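Local coordinates for D-methionine-binding lipoprotein MetQ (Escherichia coli, PDB 4YAH), which captures methionine as the substrate-binding component of an ATP-driven D-methionine permease, an ABC transporter of the cell membrane, at residues 134-139 with 143-148; 189-194 with 199-204; 165-170 with 179-184. All coordinates share one frame; numbering follows the deposited sequence.

In the fold
All three contacts are built on one mixed sheet, in which strand 132-136 lies between strands 178-182 and 196-201 and runs parallel to both. Along the chain, contact 1 closes first, then contact 3, and contact 2 comes last. Contact 1 packs helix 139-151 against the middle strand; its centre is about 6 Å from that of contact 3, where a loop packs against strand 178-182 at the sheet edge. Centre to centre, contact 2 lies about 12 Å from contact 1 and about 14 Å from contact 3. Contacts 1 and 2 both reach the bound methionine, from helix 139-151 and from residues 202-204 after strand 196-201, so this sheet and its connections supply part of the pocket.

Contact 1 (134-139 with 143-148); sequences AVPNDP and GRSLLL. With MET (methionine), chain B.
Gly143 N donates to Pro139 O at 3.0 Å, a backbone bond in the first turn of helix 139-151. One residue on, Arg144 takes no part in the strand packing and reaches the bound methionine. With CG anti to the backbone N (chi1 177°) and the chain extended as far as NE, its guanidinium arrives edge-on at the ligand carboxylate, and NH1 donates to OXT of methionine at 2.8 Å. NH2 forms a salt bridge with Glu221, while Tyr227 makes a cation-pi contact with the group; these partners help fix how it is turned. Ser145 faces the strand and meets two residues at once: its CB lies 3.8 Å from Val135 CG1, and its OG is 3.2 Å from Pro136 CD, alongside the proline ring. That hydroxyl is hydrogen-bonded to Asn141 O, one turn back in the helix. Strand 132-136 thus runs through a short loop into a helix that packs back on the strand it follows. Asp138 is the N-cap, its side chain capping a backbone N in the first turn, and its OD2 is also hydrogen-bonded to Asn141 ND2. It is the strand-loop-helix unit of a periplasmic binding protein fold, here carrying a carboxylate-binding arginine of the methionine pocket.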
# COMPACT_ATOMS: atom_id res chain seq x y z
N ALA A 134 -16.52 0.54 -3.05
CA ALA A 134 -15.66 1.30 -2.15
C ALA A 134 -14.23 1.31 -2.67
O ALA A 134 -13.72 0.28 -3.14
CB ALA A 134 -15.72 0.74 -0.74
N VAL A 135 -13.59 2.48 -2.57
CA VAL A 135 -12.20 2.65 -2.95
C VAL A 135 -11.50 3.57 -1.95
O VAL A 135 -12.14 4.37 -1.27
CB VAL A 135 -12.07 3.24 -4.36
CG1 VAL A 135 -12.73 2.33 -5.40
CG2 VAL A 135 -12.69 4.63 -4.40
N PRO A 136 -10.17 3.48 -1.88
CA PRO A 136 -9.43 4.44 -1.04
C PRO A 136 -9.65 5.89 -1.47
O PRO A 136 -9.82 6.14 -2.66
CB PRO A 136 -7.96 4.05 -1.25
CG PRO A 136 -7.94 2.79 -2.03
CD PRO A 136 -9.29 2.57 -2.62
N ASN A 137 -9.59 6.83 -0.53
CA ASN A 137 -9.90 8.23 -0.86
C ASN A 137 -8.70 9.17 -1.01
O ASN A 137 -8.89 10.35 -1.27
CB ASN A 137 -10.86 8.80 0.18
CG ASN A 137 -10.22 8.98 1.55
OD1 ASN A 137 -9.06 8.63 1.78
ND2 ASN A 137 -11.00 9.54 2.46
N ASP A 138 -7.49 8.65 -0.88
CA ASP A 138 -6.31 9.48 -1.09
C ASP A 138 -6.02 9.51 -2.59
O ASP A 138 -6.30 8.54 -3.30
CB ASP A 138 -5.12 8.94 -0.29
CG ASP A 138 -4.75 7.54 -0.71
OD1 ASP A 138 -5.45 6.58 -0.27
OD2 ASP A 138 -3.78 7.41 -1.51
N PRO A 139 -5.48 10.63 -3.10
CA PRO A 139 -5.47 10.80 -4.57
C PRO A 139 -4.81 9.70 -5.37
O PRO A 139 -5.36 9.33 -6.43
CB PRO A 139 -4.69 12.11 -4.76
CG PRO A 139 -4.92 12.86 -3.51
CD PRO A 139 -4.97 11.82 -2.41
N GLY A 143 -6.83 7.02 -7.63
CA GLY A 143 -6.58 7.00 -9.06
C GLY A 143 -6.28 5.59 -9.50
O GLY A 143 -6.80 5.08 -10.48
N ARG A 144 -5.43 4.94 -8.71
CA ARG A 144 -5.06 3.56 -8.95
C ARG A 144 -6.26 2.61 -9.01
O ARG A 144 -6.32 1.72 -9.86
CB ARG A 144 -4.12 3.14 -7.83
CG ARG A 144 -3.67 1.71 -7.86
CD ARG A 144 -2.86 1.42 -6.63
NE ARG A 144 -2.18 0.14 -6.71
CZ ARG A 144 -1.45 -0.37 -5.74
NH1 ARG A 144 -1.33 0.27 -4.57
NH2 ARG A 144 -0.85 -1.53 -5.91
N SER A 145 -7.19 2.80 -8.08
CA SER A 145 -8.41 2.00 -8.03
C SER A 145 -9.29 2.24 -9.22
O SER A 145 -9.84 1.29 -9.80
CB SER A 145 -9.17 2.30 -6.75
OG SER A 145 -8.37 1.93 -5.63
N LEU A 146 -9.43 3.49 -9.62
CA LEU A 146 -10.24 3.79 -10.80
C LEU A 146 -9.62 3.20 -12.06
O LEU A 146 -10.33 2.70 -12.94
CB LEU A 146 -10.43 5.30 -10.94
CG LEU A 146 -11.26 5.95 -9.84
CD1 LEU A 146 -11.32 7.42 -10.09
CD2 LEU A 146 -12.67 5.39 -9.78
N LEU A 147 -8.29 3.24 -12.16
CA LEU A 147 -7.62 2.62 -13.30
C LEU A 147 -7.89 1.11 -13.33
O LEU A 147 -8.04 0.53 -14.40
CB LEU A 147 -6.12 2.91 -13.27
CG LEU A 147 -5.82 4.37 -13.58
CD1 LEU A 147 -4.37 4.67 -13.20
CD2 LEU A 147 -6.09 4.70 -15.04
N LEU A 148 -7.97 0.49 -12.15
CA LEU A 148 -8.24 -0.94 -12.08
C LEU A 148 -9.68 -1.24 -12.52
O LEU A 148 -9.92 -2.20 -13.26
CB LEU A 148 -7.96 -1.48 -10.67
CG LEU A 148 -8.19 -2.98 -10.45
CD1 LEU A 148 -7.46 -3.83 -11.47
CD2 LEU A 148 -7.76 -3.39 -9.06
N MET B . 1.09 -0.99 0.77
CA MET B . 0.23 -0.07 0.03
C MET B . 0.07 -0.56 -1.39
O MET B . 1.08 -0.86 -2.02
CB MET B . 0.81 1.35 0.03
CG MET B . -0.11 2.41 -0.55
SD MET B . 0.59 4.07 -0.56
CE MET B . 0.48 4.48 1.18
OXT MET B . -1.06 -0.63 -1.91

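Contact 2 (189-194 with 199-204); sequences RSLDDA and AVINTT. With MET (methionine), chain B.
Leu191 spreads its two methyls over two side chains of strand 196-201: CD2 lies 3.7 Å from Ala199 CB, and CD1 lies 3.9 Å from Ile201 CD1. The leucine and isoleucine cross obliquely, and Ile201 CD1 also comes close to Leu191 CG. Ile201 CG1 is anti to its own carbonyl carbon (chi1 -47°), and the chain beyond it is extended, which carries the terminal methyl out to the leucine. Ala199 has a second neighbour, because Ser190 OG stands 3.9 Å from its CB. This serine hydroxyl is not left to the apolar surface: it is hydrogen-bonded to Leu187 O, three residues earlier. A type I turn from Ser190 to Asp193, closed by Asp193 N to Ser190 O at 3.0 Å, leads the chain away after these two residues. What joins the segments is therefore buried van der Waals packing, with Ala199 and Ile201 presenting the same face of the strand.

Farther along, the chain reaches the ligand. Asn202 ND2 donates to OXT of methionine at 2.8 Å, nearly straight at 167°, meeting the oxygen that Arg144 also holds. Thr204 OG1 lies 3.0 Å from the amino N of methionine, and Glu42 and Tyr69 are hydrogen-bonded to that hydroxyl. The same run of chain packs through Ala199 and Ile201 and then meets the ligand through Asn202 and Thr204.

Helix 187-190 and the turn after it lie over strand 196-201, with Leu187 and Pro188 also touching Ile201. Backbone bonds tie the strand to Ala134 of strand 132-136 on one side and to Tyr117 and Ala115 on the other, while Val200 packs against Ser145 of helix 139-151.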
# COMPACT_ATOMS: atom_id res chain seq x y z
N ARG A 189 -13.59 -3.19 6.73
CA ARG A 189 -14.89 -3.25 7.40
C ARG A 189 -16.02 -2.82 6.44
O ARG A 189 -17.18 -3.17 6.65
CB ARG A 189 -14.92 -2.39 8.66
CG ARG A 189 -14.88 -0.90 8.42
CD ARG A 189 -14.83 -0.14 9.74
NE ARG A 189 -13.52 -0.19 10.36
CZ ARG A 189 -13.23 0.36 11.54
NH1 ARG A 189 -14.17 1.00 12.23
NH2 ARG A 189 -12.01 0.25 12.03
N SER A 190 -15.67 -2.08 5.39
CA SER A 190 -16.69 -1.59 4.43
C SER A 190 -17.39 -2.76 3.73
O SER A 190 -18.54 -2.65 3.26
CB SER A 190 -16.06 -0.64 3.39
OG SER A 190 -15.43 -1.34 2.33
N LEU A 191 -16.71 -3.90 3.66
CA LEU A 191 -17.25 -5.08 2.99
C LEU A 191 -18.54 -5.58 3.61
O LEU A 191 -19.36 -6.21 2.93
CB LEU A 191 -16.25 -6.23 3.02
CG LEU A 191 -14.99 -6.06 2.18
CD1 LEU A 191 -14.01 -7.14 2.51
CD2 LEU A 191 -15.34 -6.07 0.67
N ASP A 192 -18.72 -5.34 4.91
CA ASP A 192 -19.91 -5.78 5.63
C ASP A 192 -21.05 -4.77 5.54
O ASP A 192 -22.16 -5.07 5.98
CB ASP A 192 -19.58 -6.03 7.11
CG ASP A 192 -18.56 -7.15 7.33
OD1 ASP A 192 -18.74 -8.25 6.75
OD2 ASP A 192 -17.58 -6.94 8.11
N ASP A 193 -20.79 -3.58 5.03
CA ASP A 193 -21.84 -2.57 4.91
C ASP A 193 -22.92 -3.09 3.95
O ASP A 193 -22.61 -3.71 2.93
CB ASP A 193 -21.28 -1.24 4.40
CG ASP A 193 -22.34 -0.15 4.33
OD1 ASP A 193 -22.45 0.64 5.29
OD2 ASP A 193 -23.06 -0.07 3.31
N ALA A 194 -24.18 -2.82 4.28
CA ALA A 194 -25.29 -3.44 3.57
C ALA A 194 -25.32 -3.08 2.10
O ALA A 194 -25.84 -3.84 1.29
CB ALA A 194 -26.61 -3.07 4.23
N ALA A 199 -15.21 -3.78 -3.06
CA ALA A 199 -14.22 -2.85 -2.51
C ALA A 199 -12.83 -3.12 -3.09
O ALA A 199 -12.38 -4.26 -3.12
CB ALA A 199 -14.17 -2.94 -1.00
N VAL A 200 -12.15 -2.05 -3.49
CA VAL A 200 -10.75 -2.15 -3.88
C VAL A 200 -9.93 -1.80 -2.64
O VAL A 200 -10.04 -0.70 -2.12
CB VAL A 200 -10.40 -1.21 -5.05
CG1 VAL A 200 -8.94 -1.33 -5.41
CG2 VAL A 200 -11.24 -1.56 -6.26
N ILE A 201 -9.14 -2.76 -2.17
CA ILE A 201 -8.52 -2.67 -0.86
C ILE A 201 -7.02 -2.91 -0.94
O ILE A 201 -6.58 -3.93 -1.48
CB ILE A 201 -9.10 -3.70 0.13
CG1 ILE A 201 -10.63 -3.69 0.07
CG2 ILE A 201 -8.61 -3.43 1.53
CD1 ILE A 201 -11.33 -4.65 1.05
N ASN A 202 -6.23 -1.99 -0.41
CA ASN A 202 -4.80 -2.23 -0.31
C ASN A 202 -4.53 -3.52 0.44
O ASN A 202 -5.13 -3.80 1.46
CB ASN A 202 -4.09 -1.09 0.43
CG ASN A 202 -4.34 0.26 -0.20
OD1 ASN A 202 -5.31 0.94 0.14
ND2 ASN A 202 -3.45 0.68 -1.10
N THR A 203 -3.57 -4.28 -0.05
CA THR A 203 -3.24 -5.54 0.58
C THR A 203 -2.80 -5.36 2.03
O THR A 203 -3.01 -6.27 2.83
CB THR A 203 -2.17 -6.26 -0.23
OG1 THR A 203 -2.64 -6.38 -1.57
CG2 THR A 203 -1.88 -7.64 0.33
N THR A 204 -2.26 -4.18 2.36
CA THR A 204 -1.97 -3.77 3.75
C THR A 204 -3.12 -4.12 4.70
O THR A 204 -2.95 -4.75 5.73
CB THR A 204 -1.78 -2.24 3.86
OG1 THR A 204 -0.84 -1.78 2.88
CG2 THR A 204 -1.29 -1.86 5.25
N MET B . 1.09 -0.99 0.77
CA MET B . 0.23 -0.07 0.03
C MET B . 0.07 -0.56 -1.39
O MET B . 1.08 -0.86 -2.02
CB MET B . 0.81 1.35 0.03
CG MET B . -0.11 2.41 -0.55
SD MET B . 0.59 4.07 -0.56
CE MET B . 0.48 4.48 1.18
OXT MET B . -1.06 -0.63 -1.91

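Contact 3 (165-170 with 179-184); sequences PTVLDV and IVELEA
Val167 lies alongside Ile179 and Glu181, running the other way, at an edge strand, 178-182, of the mixed sheet in this periplasmic binding protein fold. One methyl does the work: Val167 CG2 sits 3.8 Å from Ile179 CG2 and 3.4 Å from Glu181 OE2. Val167 and its two partners overlap flank to flank, so branch meets branch at the isoleucine and the methyl comes up beside the carboxylate at the glutamate. Ile179 turns CG2 anti to its backbone N (chi1 -54° for CG1), which puts this branch toward the valine. Glu181 reaches out from the strand with an extended chain beyond CG, and its side chain also touches Leu142 of helix 139-151.

The loop holds its own shape. Thr166 N donates to Asp169 OD2 at 2.9 Å, almost straight at 170°, on the anti side of the carboxylate; the 3-10 turn 167-169 is held further by Asp169 N to Thr166 O. The contact lies near the surface, and it fastens this loop to the sheet edge, away from the methionine. Its polar link is a single water, which accepts from Val167 N at 3.0 Å and donates to Glu181 OE2 at 2.7 Å.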
# COMPACT_ATOMS: atom_id res chain seq x y z
N PRO A 165 -6.54 9.93 -12.05
CA PRO A 165 -7.96 10.17 -12.31
C PRO A 165 -8.76 10.36 -11.02
O PRO A 165 -8.39 9.82 -9.97
CB PRO A 165 -8.40 8.90 -13.05
CG PRO A 165 -7.50 7.84 -12.52
CD PRO A 165 -6.16 8.53 -12.28
N THR A 166 -9.85 11.12 -11.11
CA THR A 166 -10.84 11.22 -10.04
C THR A 166 -12.18 10.71 -10.53
O THR A 166 -12.32 10.36 -11.70
CB THR A 166 -11.02 12.65 -9.54
OG1 THR A 166 -11.71 13.41 -10.53
CG2 THR A 166 -9.68 13.30 -9.23
N VAL A 167 -13.17 10.68 -9.66
CA VAL A 167 -14.49 10.22 -10.06
C VAL A 167 -15.08 11.16 -11.11
O VAL A 167 -15.87 10.74 -11.95
CB VAL A 167 -15.42 10.09 -8.85
CG1 VAL A 167 -16.84 9.73 -9.27
CG2 VAL A 167 -14.88 9.02 -7.92
N LEU A 168 -14.68 12.42 -11.09
CA LEU A 168 -15.12 13.37 -12.13
C LEU A 168 -14.66 12.98 -13.54
O LEU A 168 -15.23 13.44 -14.52
CB LEU A 168 -14.60 14.77 -11.82
CG LEU A 168 -15.08 15.39 -10.51
CD1 LEU A 168 -14.49 16.79 -10.39
CD2 LEU A 168 -16.58 15.43 -10.44
N ASP A 169 -13.64 12.14 -13.63
CA ASP A 169 -13.10 11.69 -14.91
C ASP A 169 -13.81 10.45 -15.49
O ASP A 169 -13.42 9.95 -16.54
CB ASP A 169 -11.61 11.38 -14.76
CG ASP A 169 -10.78 12.62 -14.48
OD1 ASP A 169 -10.97 13.62 -15.21
OD2 ASP A 169 -9.96 12.61 -13.54
N VAL A 170 -14.82 9.96 -14.80
CA VAL A 170 -15.56 8.80 -15.28
C VAL A 170 -16.48 9.27 -16.38
O VAL A 170 -17.35 10.12 -16.14
CB VAL A 170 -16.36 8.12 -14.17
CG1 VAL A 170 -17.29 7.03 -14.75
CG2 VAL A 170 -15.42 7.53 -13.16
N ILE A 179 -19.35 5.22 -6.72
CA ILE A 179 -18.03 5.10 -6.14
C ILE A 179 -18.04 5.76 -4.78
O ILE A 179 -18.39 6.93 -4.65
CB ILE A 179 -16.95 5.75 -7.04
CG1 ILE A 179 -17.03 5.18 -8.46
CG2 ILE A 179 -15.57 5.54 -6.45
CD1 ILE A 179 -16.75 3.71 -8.53
N VAL A 180 -17.70 4.98 -3.75
CA VAL A 180 -17.71 5.45 -2.37
C VAL A 180 -16.27 5.55 -1.89
O VAL A 180 -15.60 4.54 -1.74
CB VAL A 180 -18.51 4.50 -1.48
CG1 VAL A 180 -18.39 4.90 -0.02
CG2 VAL A 180 -19.96 4.52 -1.90
N GLU A 181 -15.80 6.77 -1.65
CA GLU A 181 -14.41 6.99 -1.26
C GLU A 181 -14.27 6.94 0.25
O GLU A 181 -14.95 7.68 0.96
CB GLU A 181 -13.92 8.34 -1.78
CG GLU A 181 -14.07 8.48 -3.28
CD GLU A 181 -13.62 9.83 -3.81
OE1 GLU A 181 -12.76 10.47 -3.16
OE2 GLU A 181 -14.13 10.24 -4.87
N LEU A 182 -13.40 6.05 0.74
CA LEU A 182 -13.21 5.86 2.18
C LEU A 182 -11.74 5.95 2.53
O LEU A 182 -10.87 5.71 1.69
CB LEU A 182 -13.74 4.49 2.63
CG LEU A 182 -15.21 4.22 2.31
CD1 LEU A 182 -15.56 2.77 2.61
CD2 LEU A 182 -16.10 5.19 3.08
N GLU A 183 -11.45 6.27 3.78
CA GLU A 183 -10.09 6.18 4.27
C GLU A 183 -9.58 4.74 4.13
O GLU A 183 -10.29 3.80 4.50
CB GLU A 183 -10.02 6.63 5.74
CG GLU A 183 -10.47 8.07 5.97
CD GLU A 183 -9.39 9.09 5.63
OE1 GLU A 183 -8.20 8.78 5.84
OE2 GLU A 183 -9.74 10.20 5.16
N ALA A 184 -8.37 4.57 3.61
CA ALA A 184 -7.85 3.24 3.28
C ALA A 184 -8.05 2.20 4.40
O ALA A 184 -8.43 1.07 4.12
CB ALA A 184 -6.38 3.33 2.91
O HOH W 1 -12.84 11.55 -6.80